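Side-chain contact in STING-associated CdnE c-di-GMP synthase (Flavobacteriaceae, PDB 6WT8), which probably synthesises the cyclic dinucleotide c-di-GMP as a bacterial second messenger that is sensed by STING in CBASS antiphage defence: residues A[268-273]-A[343-348]. Numbering follows the deposited sequence.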
ATOM      1  N   PRO A 268      12.451 -14.112  13.027  1.00 20.68           N
ATOM      2  CA  PRO A 268      11.702 -15.136  13.754  1.00 21.34           C
ATOM      3  C   PRO A 268      11.047 -14.626  15.027  1.00 20.88           C
ATOM      4  O   PRO A 268      10.156 -15.303  15.571  1.00 25.66           O
ATOM      5  CB  PRO A 268      12.764 -16.201  14.038  1.00 23.11           C
ATOM      6  CG  PRO A 268      14.058 -15.406  14.098  1.00 24.87           C
ATOM      7  CD  PRO A 268      13.900 -14.324  13.033  1.00 20.35           C
ATOM      8  N   HIS A 269      11.413 -13.443  15.477  1.00 17.13           N
ATOM      9  CA  HIS A 269      10.860 -12.836  16.677  1.00 18.18           C
ATOM     10  C   HIS A 269       9.587 -12.045  16.417  1.00 18.50           C
ATOM     11  O   HIS A 269       8.989 -11.554  17.384  1.00 20.62           O
ATOM     12  CB  HIS A 269      11.927 -11.916  17.292  1.00 18.33           C
ATOM     13  CG  HIS A 269      13.221 -12.618  17.547  1.00 22.91           C
ATOM     14  ND1 HIS A 269      14.429 -12.203  17.023  1.00 31.31           N
ATOM     15  CD2 HIS A 269      13.482 -13.721  18.290  1.00 20.43           C
ATOM     16  CE1 HIS A 269      15.384 -13.019  17.439  1.00 25.94           C
ATOM     17  NE2 HIS A 269      14.833 -13.948  18.206  1.00 28.27           N
ATOM     18  N   ILE A 270       9.151 -11.915  15.162  1.00 16.00           N
ATOM     19  CA  ILE A 270       7.976 -11.107  14.815  1.00 15.79           C
ATOM     20  C   ILE A 270       6.952 -12.006  14.128  1.00 18.96           C
ATOM     21  O   ILE A 270       7.272 -12.637  13.110  1.00 22.85           O
ATOM     22  CB  ILE A 270       8.381  -9.917  13.917  1.00 15.28           C
ATOM     23  CG1 ILE A 270       9.369  -9.012  14.663  1.00 15.96           C
ATOM     24  CG2 ILE A 270       7.114  -9.082  13.521  1.00 17.69           C
ATOM     25  CD1 ILE A 270      10.070  -7.932  13.731  1.00 16.72           C
ATOM     26  N   GLU A 271       5.715 -11.997  14.637  1.00 22.46           N
ATOM     27  CA  GLU A 271       4.609 -12.690  13.987  1.00 26.73           C
ATOM     28  C   GLU A 271       4.278 -12.034  12.660  1.00 22.17           C
ATOM     29  O   GLU A 271       4.313 -10.810  12.550  1.00 24.09           O
ATOM     30  CB  GLU A 271       3.370 -12.634  14.874  1.00 26.51           C
ATOM     31  CG  GLU A 271       3.594 -13.282  16.216  1.00 36.61           C
ATOM     32  CD  GLU A 271       3.606 -14.790  16.103  1.00 47.42           C
ATOM     33  OE1 GLU A 271       3.015 -15.322  15.137  1.00 50.15           O
ATOM     34  OE2 GLU A 271       4.197 -15.448  16.983  1.00 48.64           O
ATOM     35  N   ASN A 272       3.930 -12.840  11.640  1.00 24.28           N
ATOM     36  CA  ASN A 272       3.621 -12.245  10.341  1.00 28.83           C
ATOM     37  C   ASN A 272       2.448 -11.274  10.431  1.00 24.02           C
ATOM     38  O   ASN A 272       2.453 -10.223   9.780  1.00 32.89           O
ATOM     39  CB  ASN A 272       3.319 -13.319   9.293  1.00 35.70           C
ATOM     40  CG  ASN A 272       3.094 -12.723   7.890  1.00 47.15           C
ATOM     41  OD1 ASN A 272       3.755 -11.756   7.500  1.00 50.99           O
ATOM     42  ND2 ASN A 272       2.136 -13.286   7.143  1.00 45.34           N
ATOM     43  N   LYS A 273       1.446 -11.581  11.230  1.00 26.61           N
ATOM     44  CA  LYS A 273       0.292 -10.688  11.276  1.00 34.07           C
ATOM     45  C   LYS A 273       0.235 -10.055  12.658  1.00 30.92           C
ATOM     46  O   LYS A 273      -0.712 -10.225  13.421  1.00 31.33           O
ATOM     47  CB  LYS A 273      -1.002 -11.441  10.900  1.00 38.49           C
ATOM     48  CG  LYS A 273      -1.008 -11.952   9.461  1.00 45.14           C
ATOM     49  CD  LYS A 273      -0.785 -10.847   8.427  1.00 49.09           C
ATOM     50  CE  LYS A 273      -0.771 -11.440   7.000  1.00 53.06           C
ATOM     51  NZ  LYS A 273      -0.741 -10.426   5.889  1.00 54.52           N
ATOM     52  N   ILE A 343       9.252  -3.013  16.412  1.00 14.40           N
ATOM     53  CA  ILE A 343      10.258  -2.057  15.919  1.00 13.12           C
ATOM     54  C   ILE A 343      11.619  -2.396  16.519  1.00 14.87           C
ATOM     55  O   ILE A 343      12.644  -2.330  15.831  1.00 14.50           O
ATOM     56  CB  ILE A 343       9.850  -0.607  16.258  1.00 13.80           C
ATOM     57  CG1 ILE A 343       8.482  -0.284  15.639  1.00 17.74           C
ATOM     58  CG2 ILE A 343      10.929   0.422  15.815  1.00 16.16           C
ATOM     59  CD1 ILE A 343       8.470  -0.388  14.131  1.00 18.65           C
ATOM     60  N   GLU A 344      11.666  -2.716  17.834  1.00 13.70           N
ATOM     61  CA  GLU A 344      12.951  -3.085  18.452  1.00 12.94           C
ATOM     62  C   GLU A 344      13.565  -4.336  17.792  1.00 13.38           C
ATOM     63  O   GLU A 344      14.778  -4.375  17.541  1.00 15.98           O
ATOM     64  CB  GLU A 344      12.785  -3.322  19.958  1.00 14.20           C
ATOM     65  CG  GLU A 344      12.480  -2.055  20.722  1.00 19.26           C
ATOM     66  CD  GLU A 344      12.045  -2.281  22.175  1.00 32.56           C
ATOM     67  OE1 GLU A 344      12.295  -3.378  22.736  1.00 35.37           O
ATOM     68  OE2 GLU A 344      11.428  -1.355  22.741  1.00 38.42           O
ATOM     69  N   PHE A 345      12.776  -5.384  17.523  1.00 14.23           N
ATOM     70  CA  PHE A 345      13.345  -6.546  16.831  1.00 12.65           C
ATOM     71  C   PHE A 345      13.803  -6.179  15.435  1.00 13.96           C
ATOM     72  O   PHE A 345      14.854  -6.671  14.967  1.00 16.36           O
ATOM     73  CB  PHE A 345      12.302  -7.684  16.798  1.00 14.86           C
ATOM     74  CG  PHE A 345      12.191  -8.435  18.100  1.00 13.94           C
ATOM     75  CD1 PHE A 345      13.329  -8.959  18.701  1.00 14.87           C
ATOM     76  CD2 PHE A 345      10.953  -8.620  18.701  1.00 17.73           C
ATOM     77  CE1 PHE A 345      13.194  -9.711  19.882  1.00 18.34           C
ATOM     78  CE2 PHE A 345      10.842  -9.374  19.880  1.00 16.36           C
ATOM     79  CZ  PHE A 345      11.961  -9.872  20.473  1.00 18.08           C
ATOM     80  N   LEU A 346      13.055  -5.326  14.737  1.00 13.17           N
ATOM     81  CA  LEU A 346      13.518  -4.905  13.401  1.00 13.48           C
ATOM     82  C   LEU A 346      14.822  -4.129  13.501  1.00 15.02           C
ATOM     83  O   LEU A 346      15.725  -4.324  12.678  1.00 15.08           O
ATOM     84  CB  LEU A 346      12.472  -4.012  12.726  1.00 13.66           C
ATOM     85  CG  LEU A 346      11.205  -4.702  12.286  1.00 14.39           C
ATOM     86  CD1 LEU A 346      10.289  -3.626  11.682  1.00 20.31           C
ATOM     87  CD2 LEU A 346      11.466  -5.782  11.230  1.00 17.69           C
ATOM     88  N   SER A 347      14.946  -3.236  14.484  1.00 13.82           N
ATOM     89  CA  SER A 347      16.178  -2.470  14.604  1.00 14.38           C
ATOM     90  C   SER A 347      17.353  -3.380  14.936  1.00 16.02           C
ATOM     91  O   SER A 347      18.471  -3.144  14.437  1.00 17.35           O
ATOM     92  CB  SER A 347      15.980  -1.369  15.632  1.00 18.98           C
ATOM     93  OG  SER A 347      16.004  -1.913  16.922  1.00 23.47           O
ATOM     94  N   GLN A 348      17.130  -4.441  15.714  1.00 15.72           N
ATOM     95  CA  GLN A 348      18.205  -5.390  15.977  1.00 16.11           C
ATOM     96  C   GLN A 348      18.656  -6.112  14.708  1.00 17.53           C
ATOM     97  O   GLN A 348      19.864  -6.330  14.507  1.00 18.39           O
ATOM     98  CB  GLN A 348      17.718  -6.388  17.033  1.00 18.19           C
ATOM     99  CG  GLN A 348      17.572  -5.753  18.429  1.00 30.80           C
ATOM    100  CD  GLN A 348      16.870  -6.677  19.493  1.00 50.27           C
ATOM    101  OE1 GLN A 348      16.483  -6.218  20.585  1.00 56.93           O
ATOM    102  NE2 GLN A 348      16.716  -7.959  19.166  1.00 46.24           N
TER
HETATM  103  O   HOH W   1      15.666  -9.295  15.865  1.00 21.03           O
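A loop-on-helix contact in the helical part of this CD-NTase sets H269 and I270, from the connection between helices 253-266 and 278-287, against F345 and L346 on the long C-terminal helix 336-360. Its centre is a CH-pi interaction: CB of H269 sits 3.4 Å from the centroid of the F345 ring and only 6° off the ring normal, so the methylene, rather than the imidazole, occupies the middle of the phenyl face. The imidazole continues past this point toward one side of the phenyl ring, its CG 3.7 Å from CE1 of F345. The two rings are nearly parallel, with 22° between their planes, but their centroids are 4.8 Å apart and offset so much that little of one lies over the other. P268 lies over one face of the imidazole through its CG. Deeper in, I270 runs past F345 in the opposite direction. With CG1 anti to the carbonyl carbon (chi1 -61°) and the chain extended beyond it, CD1 of I270 reaches the helix, 3.8 Å from CB of F345 and 3.6 Å from CD2 of L346. No direct hydrogen bond joins the segments; instead a water donates to O of F345 over 2.9 Å and makes a long, weak contact with ND1 of H269. The contact thus grades from a buried aliphatic cluster at I270 and L346 to an exposed imidazole. I270 also packs on K264, and L346 on I263 and K264, so the loop and helix 336-360 both rest on helix 253-266, while L346 also touches L309 of helix 300-314.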